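PDB 5NNL: inactive dihydroorotase-like domain from Chaetomium thermophilum, which is an inactive relative of the dihydroorotases, keeping the barrel fold of the amidohydrolase superfamily without the activity of the family. Local coordinates for residues A[148-162]-A[172-184]. Sequence-based numbering, arbitrary orientation.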
loop_
_atom_site.group_PDB
_atom_site.type_symbol
_atom_site.label_atom_id
_atom_site.label_comp_id
_atom_site.label_asym_id
_atom_site.label_seq_id
_atom_site.Cartn_x
_atom_site.Cartn_y
_atom_site.Cartn_z
ATOM N N ASN A 148 -12.838 -5.946 -20.420
ATOM C CA ASN A 148 -13.874 -6.147 -19.410
ATOM C C ASN A 148 -13.316 -6.858 -18.179
ATOM O O ASN A 148 -13.824 -7.892 -17.741
ATOM C CB ASN A 148 -15.058 -6.918 -19.986
ATOM C CG ASN A 148 -16.244 -6.934 -19.044
ATOM O OD1 ASN A 148 -16.572 -5.928 -18.418
ATOM N ND2 ASN A 148 -16.875 -8.084 -18.922
ATOM N N ARG A 149 -12.252 -6.291 -17.620
ATOM C CA ARG A 149 -11.643 -6.805 -16.404
ATOM C C ARG A 149 -11.371 -5.641 -15.456
ATOM O O ARG A 149 -11.627 -4.475 -15.776
ATOM C CB ARG A 149 -10.365 -7.597 -16.716
ATOM C CG ARG A 149 -9.229 -6.794 -17.351
ATOM C CD ARG A 149 -7.892 -7.270 -16.819
ATOM N NE ARG A 149 -7.831 -7.112 -15.367
ATOM C CZ ARG A 149 -7.211 -7.941 -14.532
ATOM N NH1 ARG A 149 -6.581 -9.018 -14.987
ATOM N NH2 ARG A 149 -7.229 -7.697 -13.229
ATOM N N ARG A 150 -10.846 -5.966 -14.279
ATOM C CA ARG A 150 -10.656 -4.995 -13.212
ATOM C C ARG A 150 -9.296 -4.318 -13.328
ATOM O O ARG A 150 -8.331 -4.899 -13.829
ATOM C CB ARG A 150 -10.774 -5.670 -11.842
ATOM C CG ARG A 150 -12.057 -6.462 -11.639
ATOM C CD ARG A 150 -12.090 -7.138 -10.273
ATOM N NE ARG A 150 -12.163 -6.168 -9.178
ATOM C CZ ARG A 150 -13.101 -6.136 -8.231
ATOM N NH1 ARG A 150 -14.080 -7.032 -8.195
ATOM N NH2 ARG A 150 -13.052 -5.197 -7.297
ATOM N N ILE A 151 -9.232 -3.076 -12.853
ATOM C CA ILE A 151 -7.983 -2.330 -12.754
ATOM C C ILE A 151 -8.006 -1.525 -11.462
ATOM O O ILE A 151 -9.034 -0.944 -11.100
ATOM C CB ILE A 151 -7.767 -1.403 -13.970
ATOM C CG1 ILE A 151 -6.415 -0.692 -13.884
ATOM C CG2 ILE A 151 -8.883 -0.385 -14.067
ATOM C CD1 ILE A 151 -5.224 -1.603 -14.080
ATOM N N HIS A 152 -6.869 -1.488 -10.770
ATOM C CA HIS A 152 -6.721 -0.728 -9.536
ATOM C C HIS A 152 -5.628 0.313 -9.716
ATOM O O HIS A 152 -4.522 -0.012 -10.159
ATOM C CB HIS A 152 -6.377 -1.636 -8.352
ATOM C CG HIS A 152 -6.282 -0.905 -7.048
ATOM N ND1 HIS A 152 -7.390 -0.584 -6.294
ATOM C CD2 HIS A 152 -5.214 -0.418 -6.374
ATOM C CE1 HIS A 152 -7.007 0.060 -5.206
ATOM N NE2 HIS A 152 -5.691 0.174 -5.230
ATOM N N VAL A 153 -5.938 1.558 -9.360
ATOM C CA VAL A 153 -5.025 2.684 -9.517
ATOM C C VAL A 153 -4.515 3.081 -8.140
ATOM O O VAL A 153 -5.308 3.343 -7.229
ATOM C CB VAL A 153 -5.711 3.873 -10.210
ATOM C CG1 VAL A 153 -4.718 5.004 -10.436
ATOM C CG2 VAL A 153 -6.330 3.437 -11.529
ATOM N N SER A 154 -3.199 3.158 -8.000
ATOM C CA SER A 154 -2.566 3.328 -6.703
ATOM C C SER A 154 -1.967 4.721 -6.557
ATOM O O SER A 154 -1.572 5.358 -7.537
ATOM C CB SER A 154 -1.474 2.276 -6.497
ATOM O OG SER A 154 -1.050 2.244 -5.145
ATOM N N ALA A 155 -1.909 5.180 -5.309
ATOM C CA ALA A 155 -1.276 6.447 -4.947
ATOM C C ALA A 155 -1.807 7.603 -5.794
ATOM O O ALA A 155 -1.054 8.439 -6.294
ATOM C CB ALA A 155 0.247 6.344 -5.059
ATOM N N VAL A 156 -3.133 7.657 -5.940
ATOM C CA VAL A 156 -3.742 8.795 -6.614
ATOM C C VAL A 156 -3.441 10.060 -5.820
ATOM O O VAL A 156 -3.519 10.079 -4.583
ATOM C CB VAL A 156 -5.255 8.587 -6.795
ATOM C CG1 VAL A 156 -5.864 9.766 -7.550
ATOM C CG2 VAL A 156 -5.530 7.280 -7.548
ATOM N N THR A 157 -3.078 11.125 -6.536
ATOM C CA THR A 157 -2.627 12.362 -5.914
ATOM C C THR A 157 -3.275 13.623 -6.474
ATOM O O THR A 157 -3.278 14.640 -5.772
ATOM C CB THR A 157 -1.101 12.505 -6.053
ATOM O OG1 THR A 157 -0.459 11.284 -5.661
ATOM C CG2 THR A 157 -0.582 13.634 -5.172
ATOM N N THR A 158 -3.822 13.604 -7.687
ATOM C CA THR A 158 -4.267 14.825 -8.343
ATOM C C THR A 158 -5.782 14.882 -8.478
ATOM O O THR A 158 -6.467 13.858 -8.559
ATOM C CB THR A 158 -3.642 14.965 -9.735
ATOM O OG1 THR A 158 -4.105 13.904 -10.580
ATOM C CG2 THR A 158 -2.120 14.934 -9.652
ATOM N N LYS A 159 -6.288 16.116 -8.512
ATOM C CA LYS A 159 -7.688 16.363 -8.842
ATOM C C LYS A 159 -8.042 15.763 -10.196
ATOM O O LYS A 159 -9.077 15.102 -10.347
ATOM C CB LYS A 159 -7.941 17.872 -8.838
ATOM C CG LYS A 159 -9.329 18.297 -9.247
ATOM C CD LYS A 159 -9.436 19.814 -9.236
ATOM C CE LYS A 159 -10.870 20.277 -9.294
ATOM N NZ LYS A 159 -10.962 21.767 -9.404
ATOM N N ASP A 160 -7.195 15.999 -11.200
ATOM C CA ASP A 160 -7.467 15.510 -12.547
ATOM C C ASP A 160 -7.662 13.997 -12.561
ATOM O O ASP A 160 -8.597 13.485 -13.188
ATOM C CB ASP A 160 -6.324 15.905 -13.486
ATOM C CG ASP A 160 -6.262 17.404 -13.752
ATOM O OD1 ASP A 160 -7.293 18.091 -13.601
ATOM O OD2 ASP A 160 -5.177 17.893 -14.134
ATOM N N ASP A 161 -6.782 13.261 -11.877
ATOM C CA ASP A 161 -6.854 11.803 -11.932
ATOM C C ASP A 161 -8.066 11.272 -11.167
ATOM O O ASP A 161 -8.752 10.361 -11.646
ATOM C CB ASP A 161 -5.557 11.186 -11.397
ATOM C CG ASP A 161 -4.420 11.218 -12.420
ATOM O OD1 ASP A 161 -4.632 11.695 -13.554
ATOM O OD2 ASP A 161 -3.309 10.759 -12.088
ATOM N N ILE A 162 -8.364 11.832 -9.991
ATOM C CA ILE A 162 -9.486 11.299 -9.221
ATOM C C ILE A 162 -10.802 11.587 -9.927
ATOM O O ILE A 162 -11.756 10.808 -9.816
ATOM C CB ILE A 162 -9.484 11.845 -7.777
ATOM C CG1 ILE A 162 -10.347 10.962 -6.863
ATOM C CG2 ILE A 162 -9.997 13.286 -7.715
ATOM C CD1 ILE A 162 -9.818 9.546 -6.665
ATOM N N GLY A 172 -19.637 2.410 -15.249
ATOM C CA GLY A 172 -19.534 0.984 -15.020
ATOM C C GLY A 172 -18.164 0.381 -15.241
ATOM O O GLY A 172 -18.021 -0.843 -15.132
ATOM N N LEU A 173 -17.156 1.189 -15.552
ATOM C CA LEU A 173 -15.804 0.672 -15.711
ATOM C C LEU A 173 -15.317 0.075 -14.393
ATOM O O LEU A 173 -15.476 0.679 -13.329
ATOM C CB LEU A 173 -14.882 1.798 -16.178
ATOM C CG LEU A 173 -13.577 1.412 -16.870
ATOM C CD1 LEU A 173 -13.183 2.493 -17.858
ATOM C CD2 LEU A 173 -12.482 1.210 -15.856
ATOM N N LYS A 174 -14.723 -1.118 -14.460
ATOM C CA LYS A 174 -14.327 -1.847 -13.252
ATOM C C LYS A 174 -12.995 -1.306 -12.731
ATOM O O LYS A 174 -11.944 -1.945 -12.822
ATOM C CB LYS A 174 -14.225 -3.341 -13.531
ATOM C CG LYS A 174 -15.476 -3.981 -14.113
ATOM C CD LYS A 174 -15.491 -5.477 -13.816
ATOM C CE LYS A 174 -16.123 -6.289 -14.934
ATOM N NZ LYS A 174 -17.444 -5.752 -15.354
ATOM N N VAL A 175 -13.048 -0.106 -12.159
ATOM C CA VAL A 175 -11.855 0.549 -11.637
ATOM C C VAL A 175 -12.033 0.812 -10.148
ATOM O O VAL A 175 -13.118 1.188 -9.692
ATOM C CB VAL A 175 -11.536 1.856 -12.398
ATOM C CG1 VAL A 175 -12.701 2.804 -12.363
ATOM C CG2 VAL A 175 -10.283 2.517 -11.836
ATOM N N THR A 176 -10.958 0.595 -9.393
ATOM C CA THR A 176 -10.861 1.002 -8.000
ATOM C C THR A 176 -9.553 1.761 -7.824
ATOM O O THR A 176 -8.697 1.765 -8.711
ATOM C CB THR A 176 -10.919 -0.201 -7.044
ATOM O OG1 THR A 176 -9.796 -1.060 -7.274
ATOM C CG2 THR A 176 -12.205 -0.989 -7.249
ATOM N N CYS A 177 -9.392 2.420 -6.678
ATOM C CA CYS A 177 -8.185 3.206 -6.472
ATOM C C CYS A 177 -7.886 3.353 -4.990
ATOM O O CYS A 177 -8.746 3.135 -4.134
ATOM C CB CYS A 177 -8.302 4.599 -7.103
ATOM S SG CYS A 177 -9.565 5.646 -6.342
ATOM N N ASP A 178 -6.647 3.749 -4.703
ATOM C CA ASP A 178 -6.243 4.104 -3.354
ATOM C C ASP A 178 -5.471 5.415 -3.373
ATOM O O ASP A 178 -5.016 5.884 -4.419
ATOM C CB ASP A 178 -5.380 3.010 -2.693
ATOM C CG ASP A 178 -4.005 2.871 -3.324
ATOM O OD1 ASP A 178 -3.795 1.903 -4.086
ATOM O OD2 ASP A 178 -3.130 3.722 -3.053
ATOM N N VAL A 179 -5.359 6.013 -2.190
ATOM C CA VAL A 179 -4.446 7.120 -1.950
ATOM C C VAL A 179 -3.557 6.729 -0.783
ATOM O O VAL A 179 -3.977 6.011 0.131
ATOM C CB VAL A 179 -5.174 8.455 -1.653
ATOM C CG1 VAL A 179 -6.228 8.740 -2.703
ATOM C CG2 VAL A 179 -5.796 8.444 -0.272
ATOM N N CYS A 180 -2.317 7.197 -0.820
ATOM C CA CYS A 180 -1.436 7.044 0.325
ATOM C C CYS A 180 -1.899 7.964 1.445
ATOM O O CYS A 180 -2.293 9.108 1.204
ATOM C CB CYS A 180 0.005 7.370 -0.055
ATOM S SG CYS A 180 0.618 6.465 -1.484
ATOM N N VAL A 181 -1.836 7.464 2.680
ATOM C CA VAL A 181 -2.368 8.218 3.814
ATOM C C VAL A 181 -1.685 9.576 3.932
ATOM O O VAL A 181 -2.340 10.591 4.196
ATOM C CB VAL A 181 -2.225 7.399 5.111
ATOM C CG1 VAL A 181 -2.583 8.250 6.337
ATOM C CG2 VAL A 181 -3.113 6.158 5.051
ATOM N N TYR A 182 -0.362 9.620 3.758
ATOM C CA TYR A 182 0.351 10.891 3.857
ATOM C C TYR A 182 -0.207 11.929 2.891
ATOM O O TYR A 182 -0.182 13.128 3.191
ATOM C CB TYR A 182 1.843 10.695 3.582
ATOM C CG TYR A 182 2.696 10.337 4.783
ATOM C CD1 TYR A 182 2.129 9.991 6.006
ATOM C CD2 TYR A 182 4.082 10.353 4.689
ATOM C CE1 TYR A 182 2.923 9.667 7.093
ATOM C CE2 TYR A 182 4.880 10.033 5.765
ATOM C CZ TYR A 182 4.301 9.691 6.962
ATOM O OH TYR A 182 5.116 9.372 8.022
ATOM N N SER A 183 -0.700 11.493 1.728
ATOM C CA SER A 183 -1.222 12.436 0.744
ATOM C C SER A 183 -2.354 13.286 1.309
ATOM O O SER A 183 -2.552 14.423 0.866
ATOM C CB SER A 183 -1.713 11.689 -0.496
ATOM O OG SER A 183 -0.645 11.077 -1.194
ATOM N N LEU A 184 -3.118 12.755 2.266
ATOM C CA LEU A 184 -4.245 13.496 2.819
ATOM C C LEU A 184 -3.831 14.511 3.876
ATOM O O LEU A 184 -4.631 15.393 4.208
ATOM C CB LEU A 184 -5.269 12.531 3.421
ATOM C CG LEU A 184 -6.046 11.623 2.462
ATOM C CD1 LEU A 184 -7.110 10.848 3.218
ATOM C CD2 LEU A 184 -6.682 12.408 1.320
HETATM O O HOH W 1 -13.616 -2.348 -16.604
HETATM O O HOH W 2 -10.417 -3.128 -9.378
HETATM O O HOH W 3 -1.705 9.255 -2.839
HETATM O O HOH W 4 0.886 12.113 -3.023
#
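The ring of His-152 reaches across to Thr-176 and Asp-178, a worked example of how two adjacent parallel strands can be tied by side chains as well as by backbone. Followed outward, His-152 CB packs 3.6 Å from Thr-176 OG1, and CG lies 3.5 Å from the same oxygen. With CG anti to the backbone N (chi1 -177°) the ring is carried across toward strand 175-180, and His-152 ND1 meets Thr-176 OG1 at 2.6 Å, the hydroxyl lying in the ring plane at the edge. CE1 of His-152 lies 3.4 Å from Cys-177 C. CD2 of His-152 is 3.6 Å from Asp-178 OD1, to which NE2 at the tip donates at 2.8 Å. Bonded through both nitrogens, the imidazole has its rotation fixed.

Asp-178 in turn gathers His-152 and the residues that follow Val-153. Its OD1 receives His-152 NE2 on the anti lone pair and Ser-154 OG on the syn one, while Ala-155 N approaches OD2 from above the carboxylate plane at 3.0 Å. Several donors around one buried carboxylate would probably stabilise its negative charge. The backbone ladder joins the same two strands, from Ile-151 N on Lys-174 O to Val-156 N on Asp-178 O. On the face opposite His-152, Ile-151 CG2 packs against Val-175 CB, and Cys-177 SG lies 3.9 Å from Ile-162 CD1, in the connecting helix.

Near the start of helix 181-185, one water links Val-156 O, Cys-180 N and Ser-183 OG. The pair belongs to a beta-alpha-beta unit whose crossover is helix 159-170, N-capped by Thr-158, as expected of a TIM-like barrel. Strand 128-130 flanks strand 151-153, strand 215-217 adjoins strand 175-180, Ser-217 OG also bonds Asp-178 OD2, and helix 134-146 packs on Ile-151 and Val-153.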